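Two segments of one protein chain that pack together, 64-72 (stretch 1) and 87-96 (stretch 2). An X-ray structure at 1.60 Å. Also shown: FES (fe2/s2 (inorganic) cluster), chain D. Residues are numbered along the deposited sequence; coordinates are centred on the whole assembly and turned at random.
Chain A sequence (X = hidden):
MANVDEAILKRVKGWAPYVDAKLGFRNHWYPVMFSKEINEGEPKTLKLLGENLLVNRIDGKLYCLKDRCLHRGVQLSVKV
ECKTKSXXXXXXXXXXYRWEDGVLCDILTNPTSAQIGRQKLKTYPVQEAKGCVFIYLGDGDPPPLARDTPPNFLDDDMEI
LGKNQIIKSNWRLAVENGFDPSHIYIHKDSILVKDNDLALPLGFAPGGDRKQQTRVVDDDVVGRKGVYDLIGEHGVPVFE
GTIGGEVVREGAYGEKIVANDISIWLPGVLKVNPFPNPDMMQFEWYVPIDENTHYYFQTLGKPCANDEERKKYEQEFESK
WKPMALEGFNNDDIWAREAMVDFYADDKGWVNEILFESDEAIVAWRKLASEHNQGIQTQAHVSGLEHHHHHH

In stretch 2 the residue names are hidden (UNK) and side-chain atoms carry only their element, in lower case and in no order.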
ATOM      1  N   CYS A  64       0.163 -27.540 -17.769  1.00 11.29           N
ATOM      2  CA  CYS A  64       0.326 -26.193 -17.189  1.00 11.81           C
ATOM      3  C   CYS A  64       0.225 -25.166 -18.308  1.00 11.43           C
ATOM      4  O   CYS A  64       1.050 -25.219 -19.245  1.00 13.62           O
ATOM      5  CB  CYS A  64       1.654 -26.124 -16.457  1.00 11.76           C
ATOM      6  SG  CYS A  64       1.936 -24.482 -15.750  1.00 13.25           S
ATOM      7  N   LEU A  65      -0.711 -24.220 -18.177  1.00 11.60           N
ATOM      8  CA  LEU A  65      -0.929 -23.072 -19.085  1.00 13.40           C
ATOM      9  C   LEU A  65      -0.721 -21.809 -18.286  1.00 13.08           C
ATOM     10  O   LEU A  65      -1.040 -21.787 -17.095  1.00 12.58           O
ATOM     11  CB  LEU A  65      -2.374 -23.041 -19.589  1.00 16.11           C
ATOM     12  CG  LEU A  65      -2.722 -23.879 -20.790  1.00 20.91           C
ATOM     13  CD1 LEU A  65      -4.223 -23.862 -20.967  1.00 19.71           C
ATOM     14  CD2 LEU A  65      -2.026 -23.332 -22.039  1.00 19.92           C
ATOM     15  N   LYS A  66      -0.182 -20.800 -18.920  1.00 11.77           N
ATOM     16  CA  LYS A  66      -0.159 -19.471 -18.267  1.00 11.86           C
ATOM     17  C   LYS A  66      -1.604 -19.044 -18.023  1.00 11.54           C
ATOM     18  O   LYS A  66      -2.412 -19.048 -18.929  1.00 10.45           O
ATOM     19  CB  LYS A  66       0.664 -18.471 -19.060  1.00 13.37           C
ATOM     20  CG  LYS A  66       0.621 -17.076 -18.444  1.00 16.30           C
ATOM     21  CD  LYS A  66       1.730 -16.233 -19.053  1.00 18.55           C
ATOM     22  CE  LYS A  66       3.100 -16.639 -18.585  1.00 21.03           C
ATOM     23  NZ  LYS A  66       4.094 -15.587 -18.830  1.00 22.40           N
ATOM     24  N   ASP A  67      -1.886 -18.571 -16.824  1.00 10.07           N
ATOM     25  CA  ASP A  67      -3.232 -18.095 -16.449  1.00 10.50           C
ATOM     26  C   ASP A  67      -3.379 -16.629 -16.843  1.00  9.74           C
ATOM     27  O   ASP A  67      -3.469 -15.753 -15.971  1.00  9.93           O
ATOM     28  CB  ASP A  67      -3.428 -18.335 -14.968  1.00 10.31           C
ATOM     29  CG  ASP A  67      -4.839 -18.040 -14.458  1.00 10.45           C
ATOM     30  OD1 ASP A  67      -5.790 -17.968 -15.274  1.00 11.42           O
ATOM     31  OD2 ASP A  67      -4.976 -17.976 -13.211  1.00 11.07           O
ATOM     32  N   ARG A  68      -3.327 -16.342 -18.137  1.00  9.87           N
ATOM     33  CA  ARG A  68      -3.383 -14.944 -18.654  1.00 10.90           C
ATOM     34  C   ARG A  68      -3.823 -15.067 -20.103  1.00 11.09           C
ATOM     35  O   ARG A  68      -3.004 -15.517 -20.949  1.00 11.02           O
ATOM     36  CB  ARG A  68      -2.076 -14.188 -18.537  1.00 12.14           C
ATOM     37  CG  ARG A  68      -2.238 -12.721 -18.920  1.00 14.60           C
ATOM     38  CD  ARG A  68      -1.009 -11.846 -18.744  1.00 16.00           C
ATOM     39  NE  ARG A  68      -0.029 -12.381 -19.642  1.00 18.50           N
ATOM     40  CZ  ARG A  68       1.292 -12.272 -19.509  1.00 19.03           C
ATOM     41  NH1 ARG A  68       1.817 -11.549 -18.543  1.00 20.72           N
ATOM     42  NH2 ARG A  68       2.074 -12.889 -20.351  1.00 23.03           N
ATOM     43  N   CYS A  69      -5.084 -14.761 -20.392  1.00  9.34           N
ATOM     44  CA  CYS A  69      -5.609 -14.823 -21.764  1.00  9.21           C
ATOM     45  C   CYS A  69      -4.753 -13.946 -22.707  1.00  9.49           C
ATOM     46  O   CYS A  69      -4.397 -12.823 -22.341  1.00  9.67           O
ATOM     47  CB  CYS A  69      -7.073 -14.438 -21.795  1.00  8.80           C
ATOM     48  SG  CYS A  69      -7.818 -14.756 -23.411  1.00  9.62           S
ATOM     49  N   LEU A  70      -4.496 -14.421 -23.920  1.00  8.86           N
ATOM     50  CA  LEU A  70      -3.767 -13.639 -24.962  1.00  9.43           C
ATOM     51  C   LEU A  70      -4.526 -12.386 -25.378  1.00 10.01           C
ATOM     52  O   LEU A  70      -3.920 -11.450 -25.898  1.00 10.93           O
ATOM     53  CB  LEU A  70      -3.570 -14.525 -26.185  1.00 10.17           C
ATOM     54  CG  LEU A  70      -2.640 -15.699 -26.009  1.00 11.12           C
ATOM     55  CD1 LEU A  70      -2.498 -16.461 -27.334  1.00 12.53           C
ATOM     56  CD2 LEU A  70      -1.295 -15.327 -25.428  1.00 12.23           C
ATOM     57  N   HIS A  71      -5.844 -12.378 -25.253  1.00  8.86           N
ATOM     58  CA  HIS A  71      -6.707 -11.325 -25.820  1.00  9.43           C
ATOM     59  C   HIS A  71      -6.623 -10.051 -24.944  1.00 10.44           C
ATOM     60  O   HIS A  71      -5.964  -9.076 -25.328  1.00 11.28           O
ATOM     61  CB  HIS A  71      -8.119 -11.918 -25.971  1.00 10.13           C
ATOM     62  CG  HIS A  71      -9.102 -10.965 -26.488  1.00  9.64           C
ATOM     63  ND1 HIS A  71     -10.404 -10.979 -26.024  1.00  9.51           N
ATOM     64  CD2 HIS A  71      -8.990  -9.983 -27.405  1.00  9.54           C
ATOM     65  CE1 HIS A  71     -11.088 -10.042 -26.661  1.00  9.26           C
ATOM     66  NE2 HIS A  71     -10.210  -9.412 -27.558  1.00  8.57           N
ATOM     67  N   ARG A  72      -7.305 -10.053 -23.793  1.00 10.39           N
ATOM     68  CA  ARG A  72      -7.355  -8.864 -22.894  1.00  9.84           C
ATOM     69  C   ARG A  72      -6.637  -9.142 -21.573  1.00  9.76           C
ATOM     70  O   ARG A  72      -6.755  -8.336 -20.628  1.00 11.06           O
ATOM     71  CB  ARG A  72      -8.796  -8.375 -22.696  1.00 10.92           C
ATOM     72  CG  ARG A  72      -9.534  -8.065 -23.994  1.00 11.14           C
ATOM     73  CD  ARG A  72      -8.928  -7.025 -24.921  1.00 11.23           C
ATOM     74  NE  ARG A  72      -8.704  -5.767 -24.214  1.00 13.07           N
ATOM     75  CZ  ARG A  72      -9.598  -4.818 -24.012  1.00 13.57           C
ATOM     76  NH1 ARG A  72     -10.792  -4.910 -24.558  1.00 15.78           N
ATOM     77  NH2 ARG A  72      -9.246  -3.758 -23.322  1.00 15.18           N
ATOM     78  N   UNK A  87      -9.403 -28.950 -23.627  1.00 14.09           N
ATOM     79  CA  UNK A  87      -9.318 -27.486 -23.823  1.00 13.07           C
ATOM     80  C   UNK A  87      -9.767 -26.705 -22.588  1.00 12.41           C
ATOM     81  O   UNK A  87     -10.438 -27.224 -21.686  1.00 13.57           O
ATOM     82  c   UNK A  87     -10.103 -26.978 -25.042  1.00 13.42           C
ATOM     83  o   UNK A  87     -11.486 -27.241 -24.834  1.00 12.59           O
ATOM     84  c   UNK A  87      -9.620 -27.602 -26.339  1.00 13.81           C
ATOM     85  N   UNK A  88      -9.456 -25.423 -22.600  1.00 10.82           N
ATOM     86  CA  UNK A  88     -10.093 -24.453 -21.670  1.00 11.07           C
ATOM     87  C   UNK A  88     -10.541 -23.265 -22.510  1.00 11.00           C
ATOM     88  O   UNK A  88      -9.788 -22.881 -23.445  1.00 10.48           O
ATOM     89  c   UNK A  88      -9.860 -23.073 -19.523  1.00 11.46           C
ATOM     90  c   UNK A  88      -9.137 -22.885 -18.179  1.00 10.78           C
ATOM     91  c   UNK A  88      -9.162 -24.040 -20.492  1.00 11.12           C
ATOM     92  c   UNK A  88      -7.838 -23.530 -20.998  1.00 12.29           C
ATOM     93  N   UNK A  89     -11.697 -22.691 -22.175  1.00 10.71           N
ATOM     94  CA  UNK A  89     -12.303 -21.568 -22.900  1.00 10.21           C
ATOM     95  C   UNK A  89     -12.249 -20.363 -21.955  1.00 10.40           C
ATOM     96  O   UNK A  89     -12.834 -20.455 -20.840  1.00 10.39           O
ATOM     97  c   UNK A  89     -13.750 -21.925 -23.302  1.00 10.26           C
ATOM     98  c   UNK A  89     -14.503 -20.757 -23.878  1.00 10.18           C
ATOM     99  o   UNK A  89     -13.655 -23.005 -24.233  1.00 10.94           O
ATOM    100  N   UNK A  90     -11.631 -19.286 -22.380  1.00  9.77           N
ATOM    101  CA  UNK A  90     -11.669 -18.040 -21.570  1.00  9.47           C
ATOM    102  C   UNK A  90     -13.131 -17.653 -21.383  1.00  9.97           C
ATOM    103  O   UNK A  90     -13.939 -17.692 -22.345  1.00 10.38           O
ATOM    104  s   UNK A  90     -10.877 -15.435 -21.266  1.00  9.64           S
ATOM    105  c   UNK A  90     -10.874 -16.949 -22.250  1.00  9.06           C
ATOM    106  N   UNK A  91     -13.479 -17.221 -20.193  1.00  9.92           N
ATOM    107  CA  UNK A  91     -14.853 -16.824 -19.828  1.00  9.34           C
ATOM    108  C   UNK A  91     -15.287 -15.518 -20.501  1.00  8.84           C
ATOM    109  O   UNK A  91     -16.492 -15.226 -20.467  1.00  9.33           O
ATOM    110  c   UNK A  91     -13.911 -15.809 -17.750  1.00  9.59           C
ATOM    111  c   UNK A  91     -14.948 -16.709 -18.314  1.00  8.93           C
ATOM    112  n   UNK A  91     -11.988 -15.074 -16.848  1.00  9.87           N
ATOM    113  c   UNK A  91     -12.721 -13.952 -17.124  1.00  9.29           C
ATOM    114  c   UNK A  91     -14.599 -12.073 -17.815  1.00  9.79           C
ATOM    115  c   UNK A  91     -13.371 -11.679 -17.268  1.00 10.83           C
ATOM    116  c   UNK A  91     -13.963 -14.370 -17.671  1.00  9.34           C
ATOM    117  c   UNK A  91     -12.682 -16.179 -17.257  1.00  9.02           C
ATOM    118  c   UNK A  91     -12.430 -12.606 -16.880  1.00 10.20           C
ATOM    119  c   UNK A  91     -14.901 -13.408 -18.008  1.00  9.75           C
ATOM    120  N   UNK A  92     -14.356 -14.739 -21.051  1.00  8.36           N
ATOM    121  CA  UNK A  92     -14.699 -13.368 -21.466  1.00  8.77           C
ATOM    122  C   UNK A  92     -15.216 -13.392 -22.913  1.00  8.80           C
ATOM    123  O   UNK A  92     -16.341 -12.962 -23.140  1.00  9.71           O
ATOM    124  c   UNK A  92     -12.747 -10.096 -20.836  1.00 10.20           C
ATOM    125  c   UNK A  92     -14.232  -8.205 -20.882  1.00 12.19           C
ATOM    126  c   UNK A  92     -15.062 -10.431 -21.239  1.00 10.31           C
ATOM    127  c   UNK A  92     -13.802 -10.975 -21.072  1.00 10.01           C
ATOM    128  o   UNK A  92     -14.516  -6.861 -20.746  1.00 14.52           O
ATOM    129  c   UNK A  92     -13.507 -12.459 -21.229  1.00  9.74           C
ATOM    130  c   UNK A  92     -12.953  -8.726 -20.745  1.00 11.34           C
ATOM    131  c   UNK A  92     -15.300  -9.069 -21.102  1.00 11.78           C
ATOM    132  N   UNK A  93     -14.361 -13.786 -23.862  1.00  8.65           N
ATOM    133  CA  UNK A  93     -14.759 -13.817 -25.291  1.00  8.38           C
ATOM    134  C   UNK A  93     -14.547 -15.213 -25.849  1.00  8.98           C
ATOM    135  O   UNK A  93     -14.526 -15.354 -27.040  1.00  9.78           O
ATOM    136  n   UNK A  93     -14.224  -9.354 -24.806  1.00 10.20           N
ATOM    137  c   UNK A  93     -13.968 -11.434 -25.484  1.00  8.95           C
ATOM    138  c   UNK A  93     -14.717 -10.320 -25.642  1.00  9.29           C
ATOM    139  c   UNK A  93     -13.161  -9.876 -24.161  1.00  8.96           C
ATOM    140  c   UNK A  93     -14.066 -12.759 -26.147  1.00  8.65           C
ATOM    141  n   UNK A  93     -12.961 -11.121 -24.582  1.00  9.63           N
ATOM    142  N   UNK A  94     -14.356 -16.190 -24.994  1.00  8.70           N
ATOM    143  CA  UNK A  94     -14.356 -17.616 -25.390  1.00  8.65           C
ATOM    144  C   UNK A  94     -13.217 -17.979 -26.343  1.00 10.46           C
ATOM    145  O   UNK A  94     -13.341 -19.022 -27.066  1.00 10.30           O
ATOM    146  c   UNK A  94     -15.691 -18.023 -25.976  1.00  9.74           C
ATOM    147  N   UNK A  95     -12.078 -17.294 -26.277  1.00  9.69           N
ATOM    148  CA  UNK A  95     -10.841 -17.846 -26.864  1.00  9.65           C
ATOM    149  C   UNK A  95     -10.540 -19.170 -26.184  1.00  9.68           C
ATOM    150  O   UNK A  95     -10.504 -19.299 -24.960  1.00 10.61           O
ATOM    151  c   UNK A  95      -9.656 -16.891 -26.756  1.00 10.26           C
ATOM    152  c   UNK A  95      -8.320 -12.907 -29.408  1.00  9.56           C
ATOM    153  c   UNK A  95     -10.877 -14.945 -27.917  1.00  9.75           C
ATOM    154  c   UNK A  95      -9.766 -15.659 -27.576  1.00  9.72           C
ATOM    155  c   UNK A  95      -7.266 -15.166 -28.061  1.00 10.47           C
ATOM    156  c   UNK A  95      -8.646 -14.963 -28.125  1.00  9.31           C
ATOM    157  n   UNK A  95     -10.523 -13.858 -28.676  1.00 10.12           N
ATOM    158  c   UNK A  95      -6.979 -13.159 -29.377  1.00 10.09           C
ATOM    159  c   UNK A  95      -6.442 -14.262 -28.717  1.00 10.58           C
ATOM    160  c   UNK A  95      -9.163 -13.836 -28.795  1.00  9.61           C
ATOM    161  N   UNK A  96     -10.347 -20.233 -26.972  1.00  9.77           N
ATOM    162  CA  UNK A  96     -10.217 -21.604 -26.475  1.00 10.41           C
ATOM    163  C   UNK A  96      -8.828 -22.153 -26.804  1.00 10.69           C
ATOM    164  O   UNK A  96      -8.408 -22.112 -27.993  1.00 10.66           O
ATOM    165  c   UNK A  96     -11.314 -22.462 -27.104  1.00 10.51           C
ATOM    166  c   UNK A  96     -11.211 -23.908 -26.671  1.00 12.24           C
ATOM    167  o   UNK A  96     -12.563 -21.905 -26.673  1.00 11.41           O
TER
HETATM  168 FE1  FES D 401     -10.016 -14.039 -22.894  1.00  9.48          FE
HETATM  169 FE2  FES D 401     -11.126 -12.088 -24.405  1.00  9.30          FE
HETATM  170  S1  FES D 401     -11.249 -14.303 -24.713  1.00  9.72           S
HETATM  171  S2  FES D 401      -9.918 -11.825 -22.533  1.00  9.45           S

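Position 87 has three side-chain atoms: one carbon carrying an oxygen and a carbon. Its CA-to-CB bond points away from stretch 1, and nothing there is touched. It is Thr87.

Position 88 has four carbons, forked at the first, with one arm two carbons long. The short arm meets CD1 of Leu65. This is Ile88, and its CG2 lies 3.6 Å from Leu65 CD1, an apolar contact between two strands.

Position 89 has one carbon bearing an oxygen and a carbon. It is out of reach of stretch 1. It is Thr89.

Position 90 has one carbon and then a sulfur. The sulfur sits 3.8 Å from Cys69 SG and 2.3 Å from FES FE1. It is Cys90, an iron ligand. The two sulfurs are too far apart for a disulfide.

Position 91 has one carbon, then fused five- and six-membered rings of eight carbons and one nitrogen. It does not reach stretch 1. It is Trp91.

Position 92 has one carbon and a six-carbon ring bearing an oxygen. Its ring stays just outside contact range of stretch 1, but lies beside FES S2. It is Tyr92. Its backbone N donates to Cys90 SG at 3.6 Å, as His71 N does to Cys69 SG at 3.6 Å.

Position 93 has one carbon and a five-membered ring of three carbons and two nitrogens. One nitrogen is 2.1 Å from FES FE2 and 2.9 Å from His71 ND1. It is His93. The two ND1 atoms form no hydrogen bond, since both bind FE2.

Position 94 has a single side-chain carbon, pointing away from stretch 1. It is Ala94. Its backbone N lies 3.6 Å from FES S1.

Position 95 has one carbon, then fused rings holding eight carbons and one nitrogen. The rings cover His71 and touch Leu70. It is Trp95. His71 CB sits over the six-membered ring, 3.6 Å from Trp95 CE2, and the imidazole forms an offset stack with the five-membered ring, planes at 14°. Leu70 CB is 3.8 Å from Trp95 CZ3.

Position 96 has one carbon carrying an oxygen and a carbon, out of reach of stretch 1. It is Thr96. Its OG1 is hydrogen-bonded to Thr89 OG1 at 2.9 Å.

No hydrogen bond crosses between the stretches. The cluster joins them: each gives one cysteine to FE1 and one histidine to FE2. Trp95 packs on His71, and Leu65 with Ile88 adds an apolar contact away from the metal.

Stretch 2 87-96: TITCWYHAWT
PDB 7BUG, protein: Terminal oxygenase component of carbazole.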